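Local coordinates for protein endo-pectate lyase (Erwinia chrysanthemi, PDB 3B4N) that probably cleaves polygalacturonate and methyl-esterified pectins internally by calcium-dependent beta-elimination, leaving unsaturated galacturonosyl ends, at residues A125-I139 with L153-S167. Sequence-based numbering, arbitrary orientation. Where two conformers were deposited one is given.
Sequences ATFENRTVDCGGVTI and LIILKNATVKNLRIS. With EDO (1,2-ethanediol), chain G.
Two successive coils of a right-handed parallel beta-helix, 125-139 and 153-167, stack here through three short parallel strand pairs, the register shifting by two residues between Asp133 and Thr138. Backbone hydrogen bonds tie coil to coil, from Ile155 N to Ala125 O (3.0 Å) through to Ser167 N, which donates to Ile139 O. Inside the coils, Phe127 turns the edge of its ring, at CD1, to Leu156 CD2 (3.8 Å), while Val132 CG2 of its own coil covers the ring centre. From the other wall comes Ile139: with CG1 between the backbone N and carbonyl carbon (chi1 66°), its CD1 reaches Ile154 CG1 at 3.8 Å and also Leu164 CD2. Thr131 and Thr160 lie side by side on the outer surface. At the corner, Asp133 OD1 accepts from Gly135 N (2.9 Å), an Asx turn, and Gly136 N approaches Asn163 O from above the carbonyl plane (2.8 Å). One water, in the guanidinium plane at its edge, accepts from Arg165 NE (2.8 Å) and bonds Gly136 O and Thr138 OG1, probably helping to fix the group's rotation; Arg165 NH2 salt-bridges Glu190. Cys134 is disulfide-bonded to Cys121. Strand 125-128 is outermost in its sheet, whereas 154-157 continues onto strand 175-179, and 160-162 and 164-166 onto strand 181-189.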
ATOM      1  N   ALA A 125      11.484 -15.553   4.848  1.00 17.93           N
ATOM      2  CA  ALA A 125      10.660 -16.601   4.268  1.00 17.33           C
ATOM      3  C   ALA A 125      10.322 -16.344   2.807  1.00 16.11           C
ATOM      4  O   ALA A 125      10.131 -15.199   2.400  1.00 15.82           O
ATOM      5  CB  ALA A 125       9.381 -16.750   5.073  1.00 17.23           C
ATOM      6  N   THR A 126      10.272 -17.417   2.023  1.00 15.30           N
ATOM      7  CA  THR A 126       9.907 -17.351   0.618  1.00 14.35           C
ATOM      8  C   THR A 126       8.653 -18.191   0.417  1.00 13.83           C
ATOM      9  O   THR A 126       8.591 -19.352   0.847  1.00 15.00           O
ATOM     10  CB  THR A 126      11.002 -17.914  -0.306  1.00 16.26           C
ATOM     11  OG1 THR A 126      12.164 -17.076  -0.245  1.00 18.56           O
ATOM     12  CG2 THR A 126      10.506 -17.972  -1.736  1.00 16.54           C
ATOM     13  N   PHE A 127       7.646 -17.596  -0.211  1.00 13.53           N
ATOM     14  CA  PHE A 127       6.401 -18.293  -0.499  1.00 12.75           C
ATOM     15  C   PHE A 127       6.312 -18.429  -2.012  1.00 13.46           C
ATOM     16  O   PHE A 127       6.489 -17.444  -2.739  1.00 13.43           O
ATOM     17  CB  PHE A 127       5.207 -17.486   0.008  1.00 12.85           C
ATOM     18  CG  PHE A 127       5.225 -17.228   1.488  1.00 13.06           C
ATOM     19  CD1 PHE A 127       4.713 -16.037   2.002  1.00 14.11           C
ATOM     20  CD2 PHE A 127       5.734 -18.174   2.377  1.00 13.57           C
ATOM     21  CE1 PHE A 127       4.708 -15.792   3.366  1.00 14.38           C
ATOM     22  CE2 PHE A 127       5.732 -17.934   3.752  1.00 14.55           C
ATOM     23  CZ  PHE A 127       5.220 -16.743   4.245  1.00 14.77           C
ATOM     24  N   GLU A 128       6.025 -19.637  -2.492  1.00 13.99           N
ATOM     25  CA  GLU A 128       5.946 -19.884  -3.923  1.00 14.50           C
ATOM     26  C   GLU A 128       4.661 -20.589  -4.359  1.00 13.09           C
ATOM     27  O   GLU A 128       4.266 -21.593  -3.775  1.00 13.88           O
ATOM     28  CB  GLU A 128       7.165 -20.711  -4.348  1.00 17.06           C
ATOM     29  CG  GLU A 128       7.294 -20.987  -5.836  1.00 22.25           C
ATOM     30  CD  GLU A 128       8.562 -21.769  -6.150  1.00 26.22           C
ATOM     31  OE1 GLU A 128       9.664 -21.215  -5.949  1.00 28.01           O
ATOM     32  OE2 GLU A 128       8.458 -22.941  -6.579  1.00 30.42           O
ATOM     33  N   ASN A 129       4.011 -20.041  -5.380  1.00 12.42           N
ATOM     34  CA  ASN A 129       2.789 -20.620  -5.940  1.00 13.22           C
ATOM     35  C   ASN A 129       1.699 -20.949  -4.935  1.00 13.51           C
ATOM     36  O   ASN A 129       1.036 -21.983  -5.048  1.00 15.65           O
ATOM     37  CB  ASN A 129       3.126 -21.885  -6.732  1.00 13.76           C
ATOM     38  CG  ASN A 129       3.984 -21.593  -7.938  1.00 14.13           C
ATOM     39  OD1 ASN A 129       3.728 -20.635  -8.666  1.00 14.20           O
ATOM     40  ND2 ASN A 129       5.002 -22.416  -8.161  1.00 17.38           N
ATOM     41  N   ARG A 130       1.502 -20.076  -3.956  1.00 13.34           N
ATOM     42  CA  ARG A 130       0.469 -20.298  -2.961  1.00 12.96           C
ATOM     43  C   ARG A 130       0.151 -19.019  -2.213  1.00 14.30           C
ATOM     44  O   ARG A 130       0.843 -18.007  -2.368  1.00 13.33           O
ATOM     45  CB  ARG A 130       0.904 -21.387  -1.977  1.00 15.11           C
ATOM     46  CG  ARG A 130       2.116 -21.052  -1.122  1.00 14.70           C
ATOM     47  CD  ARG A 130       2.638 -22.329  -0.445  1.00 17.23           C
ATOM     48  NE  ARG A 130       3.795 -22.097   0.413  1.00 17.79           N
ATOM     49  CZ  ARG A 130       3.731 -21.869   1.723  1.00 16.88           C
ATOM     50  NH1 ARG A 130       2.561 -21.839   2.343  1.00 19.93           N
ATOM     51  NH2 ARG A 130       4.845 -21.681   2.417  1.00 20.48           N
ATOM     52  N   THR A 131      -0.906 -19.079  -1.412  1.00 13.66           N
ATOM     53  CA  THR A 131      -1.348 -17.949  -0.613  1.00 14.62           C
ATOM     54  C   THR A 131      -1.063 -18.248   0.847  1.00 14.37           C
ATOM     55  O   THR A 131      -1.315 -19.363   1.329  1.00 14.83           O
ATOM     56  CB  THR A 131      -2.860 -17.709  -0.793  1.00 15.43           C
ATOM     57  OG1 THR A 131      -3.117 -17.306  -2.142  1.00 18.65           O
ATOM     58  CG2 THR A 131      -3.351 -16.623   0.164  1.00 13.50           C
ATOM     59  N   VAL A 132      -0.518 -17.261   1.551  1.00 13.86           N
ATOM     60  CA  VAL A 132      -0.223 -17.423   2.963  1.00 13.33           C
ATOM     61  C   VAL A 132      -0.922 -16.335   3.753  1.00 13.74           C
ATOM     62  O   VAL A 132      -0.751 -15.144   3.483  1.00 12.81           O
ATOM     63  CB  VAL A 132       1.294 -17.349   3.250  1.00 12.76           C
ATOM     64  CG1 VAL A 132       1.542 -17.433   4.752  1.00 13.52           C
ATOM     65  CG2 VAL A 132       2.018 -18.491   2.538  1.00 14.57           C
ATOM     66  N   ASP A 133      -1.735 -16.754   4.716  1.00 13.21           N
ATOM     67  CA  ASP A 133      -2.450 -15.821   5.574  1.00 12.96           C
ATOM     68  C   ASP A 133      -1.624 -15.713   6.848  1.00 13.62           C
ATOM     69  O   ASP A 133      -1.509 -16.681   7.607  1.00 15.13           O
ATOM     70  CB  ASP A 133      -3.838 -16.369   5.902  1.00 13.11           C
ATOM     71  CG  ASP A 133      -4.730 -15.345   6.574  1.00 14.01           C
ATOM     72  OD1 ASP A 133      -4.221 -14.473   7.313  1.00 13.96           O
ATOM     73  OD2 ASP A 133      -5.960 -15.428   6.366  1.00 19.47           O
ATOM     74  N   CYS A 134      -1.049 -14.539   7.082  1.00 11.80           N
ATOM     75  CA  CYS A 134      -0.212 -14.317   8.251  1.00 12.92           C
ATOM     76  C   CYS A 134      -0.975 -14.063   9.544  1.00 12.98           C
ATOM     77  O   CYS A 134      -0.370 -13.894  10.605  1.00 14.75           O
ATOM     78  CB  CYS A 134       0.761 -13.173   7.980  1.00 13.66           C
ATOM     79  SG  CYS A 134       1.903 -13.541   6.614  1.00 15.65           S
ATOM     80  N   GLY A 135      -2.298 -14.008   9.450  1.00 12.09           N
ATOM     81  CA  GLY A 135      -3.121 -13.825  10.634  1.00 13.49           C
ATOM     82  C   GLY A 135      -2.910 -12.587  11.484  1.00 14.04           C
ATOM     83  O   GLY A 135      -3.188 -12.611  12.681  1.00 16.48           O
ATOM     84  N   GLY A 136      -2.408 -11.514  10.881  1.00 13.96           N
ATOM     85  CA  GLY A 136      -2.206 -10.277  11.615  1.00 13.30           C
ATOM     86  C   GLY A 136      -0.953 -10.149  12.461  1.00 13.46           C
ATOM     87  O   GLY A 136      -0.830  -9.195  13.228  1.00 14.97           O
ATOM     88  N   VAL A 137      -0.019 -11.082  12.333  1.00 14.11           N
ATOM     89  CA  VAL A 137       1.198 -11.007  13.136  1.00 14.20           C
ATOM     90  C   VAL A 137       2.128  -9.911  12.646  1.00 14.25           C
ATOM     91  O   VAL A 137       1.980  -9.405  11.535  1.00 13.96           O
ATOM     92  CB  VAL A 137       1.986 -12.339  13.116  1.00 14.84           C
ATOM     93  CG1 VAL A 137       1.114 -13.472  13.643  1.00 16.71           C
ATOM     94  CG2 VAL A 137       2.479 -12.634  11.713  1.00 15.41           C
ATOM     95  N   THR A 138       3.088  -9.556  13.493  1.00 14.44           N
ATOM     96  CA  THR A 138       4.082  -8.536  13.184  1.00 14.93           C
ATOM     97  C   THR A 138       5.430  -9.193  12.922  1.00 16.22           C
ATOM     98  O   THR A 138       5.794 -10.167  13.585  1.00 18.21           O
ATOM     99  CB  THR A 138       4.277  -7.558  14.370  1.00 16.72           C
ATOM    100  OG1 THR A 138       3.075  -6.818  14.590  1.00 17.80           O
ATOM    101  CG2 THR A 138       5.430  -6.587  14.091  1.00 16.85           C
ATOM    102  N   ILE A 139       6.158  -8.678  11.938  1.00 14.61           N
ATOM    103  CA  ILE A 139       7.497  -9.179  11.661  1.00 16.07           C
ATOM    104  C   ILE A 139       8.379  -7.973  11.399  1.00 15.13           C
ATOM    105  O   ILE A 139       7.888  -6.891  11.074  1.00 15.24           O
ATOM    106  CB  ILE A 139       7.564 -10.127  10.439  1.00 17.05           C
ATOM    107  CG1 ILE A 139       7.232  -9.370   9.154  1.00 18.31           C
ATOM    108  CG2 ILE A 139       6.648 -11.325  10.663  1.00 17.99           C
ATOM    109  CD1 ILE A 139       7.537 -10.175   7.900  1.00 22.16           C
ATOM    110  N   LEU A 153      12.040  -8.860   3.742  1.00 13.00           N
ATOM    111  CA  LEU A 153      11.501  -9.598   4.878  1.00 12.67           C
ATOM    112  C   LEU A 153      10.730 -10.818   4.386  1.00 13.31           C
ATOM    113  O   LEU A 153      10.722 -11.866   5.031  1.00 14.07           O
ATOM    114  CB  LEU A 153      10.564  -8.714   5.690  1.00 13.71           C
ATOM    115  CG  LEU A 153      11.190  -7.525   6.421  1.00 14.65           C
ATOM    116  CD1 LEU A 153      10.098  -6.671   7.032  1.00 14.64           C
ATOM    117  CD2 LEU A 153      12.148  -8.039   7.494  1.00 14.53           C
ATOM    118  N   ILE A 154      10.063 -10.659   3.249  1.00 11.42           N
ATOM    119  CA  ILE A 154       9.275 -11.723   2.644  1.00 11.18           C
ATOM    120  C   ILE A 154       9.522 -11.695   1.148  1.00 10.64           C
ATOM    121  O   ILE A 154       9.569 -10.617   0.545  1.00 10.68           O
ATOM    122  CB  ILE A 154       7.752 -11.508   2.876  1.00 10.74           C
ATOM    123  CG1 ILE A 154       7.431 -11.549   4.371  1.00 12.08           C
ATOM    124  CG2 ILE A 154       6.941 -12.555   2.097  1.00 12.74           C
ATOM    125  CD1 ILE A 154       7.624 -12.913   5.012  1.00 14.20           C
ATOM    126  N   ILE A 155       9.686 -12.872   0.556  1.00 10.56           N
ATOM    127  CA  ILE A 155       9.894 -13.003  -0.878  1.00 10.58           C
ATOM    128  C   ILE A 155       8.742 -13.825  -1.437  1.00 11.08           C
ATOM    129  O   ILE A 155       8.447 -14.925  -0.949  1.00 11.65           O
ATOM    130  CB  ILE A 155      11.217 -13.721  -1.206  1.00 11.52           C
ATOM    131  CG1 ILE A 155      12.396 -12.888  -0.706  1.00 12.91           C
ATOM    132  CG2 ILE A 155      11.330 -13.941  -2.711  1.00 11.09           C
ATOM    133  CD1 ILE A 155      13.727 -13.559  -0.893  1.00 15.93           C
ATOM    134  N   LEU A 156       8.093 -13.286  -2.457  1.00 10.40           N
ATOM    135  CA  LEU A 156       6.970 -13.957  -3.084  1.00 10.37           C
ATOM    136  C   LEU A 156       7.349 -14.365  -4.505  1.00 11.11           C
ATOM    137  O   LEU A 156       7.942 -13.587  -5.251  1.00 10.41           O
ATOM    138  CB  LEU A 156       5.759 -13.013  -3.125  1.00 10.69           C
ATOM    139  CG  LEU A 156       5.285 -12.419  -1.797  1.00  9.93           C
ATOM    140  CD1 LEU A 156       4.177 -11.404  -2.068  1.00 10.59           C
ATOM    141  CD2 LEU A 156       4.783 -13.532  -0.876  1.00 11.21           C
ATOM    142  N   LYS A 157       7.024 -15.599  -4.871  1.00 11.17           N
ATOM    143  CA  LYS A 157       7.277 -16.088  -6.221  1.00 12.76           C
ATOM    144  C   LYS A 157       5.924 -16.625  -6.675  1.00 12.65           C
ATOM    145  O   LYS A 157       5.539 -17.738  -6.314  1.00 13.45           O
ATOM    146  CB  LYS A 157       8.339 -17.192  -6.206  1.00 13.88           C
ATOM    147  CG  LYS A 157       9.743 -16.660  -5.909  1.00 16.84           C
ATOM    148  CD  LYS A 157      10.796 -17.766  -5.931  1.00 19.87           C
ATOM    149  CE  LYS A 157      10.897 -18.414  -7.304  1.00 22.27           C
ATOM    150  NZ  LYS A 157      11.187 -17.412  -8.371  1.00 24.77           N
ATOM    151  N   ASN A 158       5.202 -15.809  -7.442  1.00 11.87           N
ATOM    152  CA  ASN A 158       3.853 -16.143  -7.918  1.00 12.18           C
ATOM    153  C   ASN A 158       3.041 -16.550  -6.695  1.00 12.49           C
ATOM    154  O   ASN A 158       2.325 -17.553  -6.699  1.00 13.59           O
ATOM    155  CB  ASN A 158       3.888 -17.288  -8.936  1.00 13.03           C
ATOM    156  CG  ASN A 158       2.589 -17.408  -9.714  1.00 14.68           C
ATOM    157  OD1 ASN A 158       1.927 -18.451  -9.702  1.00 17.68           O
ATOM    158  ND2 ASN A 158       2.217 -16.337 -10.402  1.00 12.10           N
ATOM    159  N   ALA A 159       3.141 -15.738  -5.650  1.00 11.07           N
ATOM    160  CA  ALA A 159       2.472 -16.016  -4.390  1.00 11.35           C
ATOM    161  C   ALA A 159       1.771 -14.808  -3.788  1.00 11.29           C
ATOM    162  O   ALA A 159       2.011 -13.663  -4.181  1.00 11.78           O
ATOM    163  CB  ALA A 159       3.485 -16.571  -3.390  1.00 11.86           C
ATOM    164  N   THR A 160       0.912 -15.082  -2.817  1.00 12.11           N
ATOM    165  CA  THR A 160       0.154 -14.043  -2.135  1.00 10.89           C
ATOM    166  C   THR A 160       0.398 -14.094  -0.638  1.00 11.45           C
ATOM    167  O   THR A 160       0.486 -15.173  -0.052  1.00 12.12           O
ATOM    168  CB  THR A 160      -1.372 -14.222  -2.368  1.00 12.54           C
ATOM    169  OG1 THR A 160      -1.667 -14.025  -3.753  1.00 15.29           O
ATOM    170  CG2 THR A 160      -2.177 -13.219  -1.535  1.00 12.94           C
ATOM    171  N   VAL A 161       0.537 -12.928  -0.020  1.00 10.98           N
ATOM    172  CA  VAL A 161       0.683 -12.858   1.420  1.00 10.94           C
ATOM    173  C   VAL A 161      -0.390 -11.885   1.902  1.00 10.47           C
ATOM    174  O   VAL A 161      -0.662 -10.873   1.246  1.00 11.21           O
ATOM    175  CB  VAL A 161       2.086 -12.365   1.851  1.00  9.88           C
ATOM    176  CG1 VAL A 161       2.346 -10.953   1.342  1.00 11.37           C
ATOM    177  CG2 VAL A 161       2.195 -12.415   3.367  1.00 12.75           C
ATOM    178  N   LYS A 162      -1.045 -12.207   3.008  1.00 10.09           N
ATOM    179  CA  LYS A 162      -2.065 -11.303   3.520  1.00 10.48           C
ATOM    180  C   LYS A 162      -2.090 -11.201   5.027  1.00 10.55           C
ATOM    181  O   LYS A 162      -1.637 -12.107   5.730  1.00 10.76           O
ATOM    182  CB  LYS A 162      -3.452 -11.687   2.996  1.00 15.19           C
ATOM    183  CG  LYS A 162      -3.916 -13.085   3.310  1.00 16.94           C
ATOM    184  CD  LYS A 162      -5.219 -13.361   2.558  1.00 20.19           C
ATOM    185  CE  LYS A 162      -5.752 -14.754   2.802  1.00 23.09           C
ATOM    186  NZ  LYS A 162      -6.974 -14.990   1.974  1.00 25.41           N
ATOM    187  N   ASN A 163      -2.591 -10.064   5.507  1.00  9.08           N
ATOM    188  CA  ASN A 163      -2.743  -9.780   6.932  1.00  8.84           C
ATOM    189  C   ASN A 163      -1.413  -9.837   7.667  1.00  9.63           C
ATOM    190  O   ASN A 163      -1.187 -10.703   8.512  1.00 11.14           O
ATOM    191  CB  ASN A 163      -3.717 -10.787   7.550  1.00  8.64           C
ATOM    192  CG  ASN A 163      -5.003 -10.913   6.764  1.00 10.17           C
ATOM    193  OD1 ASN A 163      -5.467 -12.022   6.490  1.00 12.67           O
ATOM    194  ND2 ASN A 163      -5.587  -9.791   6.401  1.00  7.71           N
ATOM    195  N   LEU A 164      -0.536  -8.891   7.359  1.00  9.34           N
ATOM    196  CA  LEU A 164       0.785  -8.862   7.966  1.00 10.44           C
ATOM    197  C   LEU A 164       1.149  -7.444   8.343  1.00 10.58           C
ATOM    198  O   LEU A 164       0.799  -6.508   7.635  1.00 10.10           O
ATOM    199  CB  LEU A 164       1.809  -9.404   6.967  1.00 11.37           C
ATOM    200  CG  LEU A 164       3.294  -9.420   7.350  1.00 10.29           C
ATOM    201  CD1 LEU A 164       3.538 -10.430   8.471  1.00 11.96           C
ATOM    202  CD2 LEU A 164       4.121  -9.793   6.121  1.00 12.39           C
ATOM    203  N   ARG A 165       1.849  -7.291   9.463  1.00 10.30           N
ATOM    204  CA  ARG A 165       2.292  -5.983   9.913  1.00 10.20           C
ATOM    205  C   ARG A 165       3.809  -5.987   9.935  1.00 11.87           C
ATOM    206  O   ARG A 165       4.433  -6.938  10.406  1.00 12.43           O
ATOM    207  CB  ARG A 165       1.761  -5.669  11.319  1.00 11.24           C
ATOM    208  CG  ARG A 165       2.037  -4.235  11.785  1.00 12.52           C
ATOM    209  CD  ARG A 165       1.762  -4.089  13.279  1.00 13.29           C
ATOM    210  NE  ARG A 165       0.433  -4.575  13.633  1.00 14.93           N
ATOM    211  CZ  ARG A 165      -0.680  -3.854  13.554  1.00 14.51           C
ATOM    212  NH1 ARG A 165      -1.838  -4.403  13.888  1.00 14.37           N
ATOM    213  NH2 ARG A 165      -0.639  -2.585  13.166  1.00 13.07           N
ATOM    214  N   ILE A 166       4.390  -4.920   9.401  0.50 11.38           N
ATOM    215  CA  ILE A 166       5.836  -4.753   9.360  0.50 11.51           C
ATOM    216  C   ILE A 166       6.175  -3.712  10.422  0.50 12.76           C
ATOM    217  O   ILE A 166       5.666  -2.591  10.384  0.50 12.55           O
ATOM    218  CB  ILE A 166       6.298  -4.242   7.974  0.50 11.81           C
ATOM    219  CG1 ILE A 166       5.759  -5.156   6.870  0.50 13.38           C
ATOM    220  CG2 ILE A 166       7.825  -4.170   7.925  0.50 12.67           C
ATOM    221  CD1 ILE A 166       6.193  -6.604   6.991  0.50 12.51           C
ATOM    222  N   SER A 167       7.024  -4.087  11.374  1.00 13.04           N
ATOM    223  CA  SER A 167       7.408  -3.176  12.454  1.00 13.40           C
ATOM    224  C   SER A 167       8.069  -1.872  12.029  1.00 12.49           C
ATOM    225  O   SER A 167       8.761  -1.811  11.018  1.00 13.86           O
ATOM    226  CB  SER A 167       8.311  -3.904  13.455  1.00 15.85           C
ATOM    227  OG  SER A 167       9.616  -4.069  12.942  1.00 16.58           O
TER
HETATM  228  C1  EDO G 801      -9.851 -13.391   4.654  1.00 19.67           C
HETATM  229  O1  EDO G 801      -9.051 -12.662   3.567  1.00 19.67           O
HETATM  230  C2  EDO G 801      -9.038 -14.410   5.463  1.00 19.43           C
HETATM  231  O2  EDO G 801      -7.899 -13.629   6.188  1.00 17.95           O
HETATM  232  O   HOH W   1       0.448  -7.235  14.460  1.00 19.70           O
HETATM  233  O   HOH W   2      -2.723  -7.372  14.029  1.00 24.44           O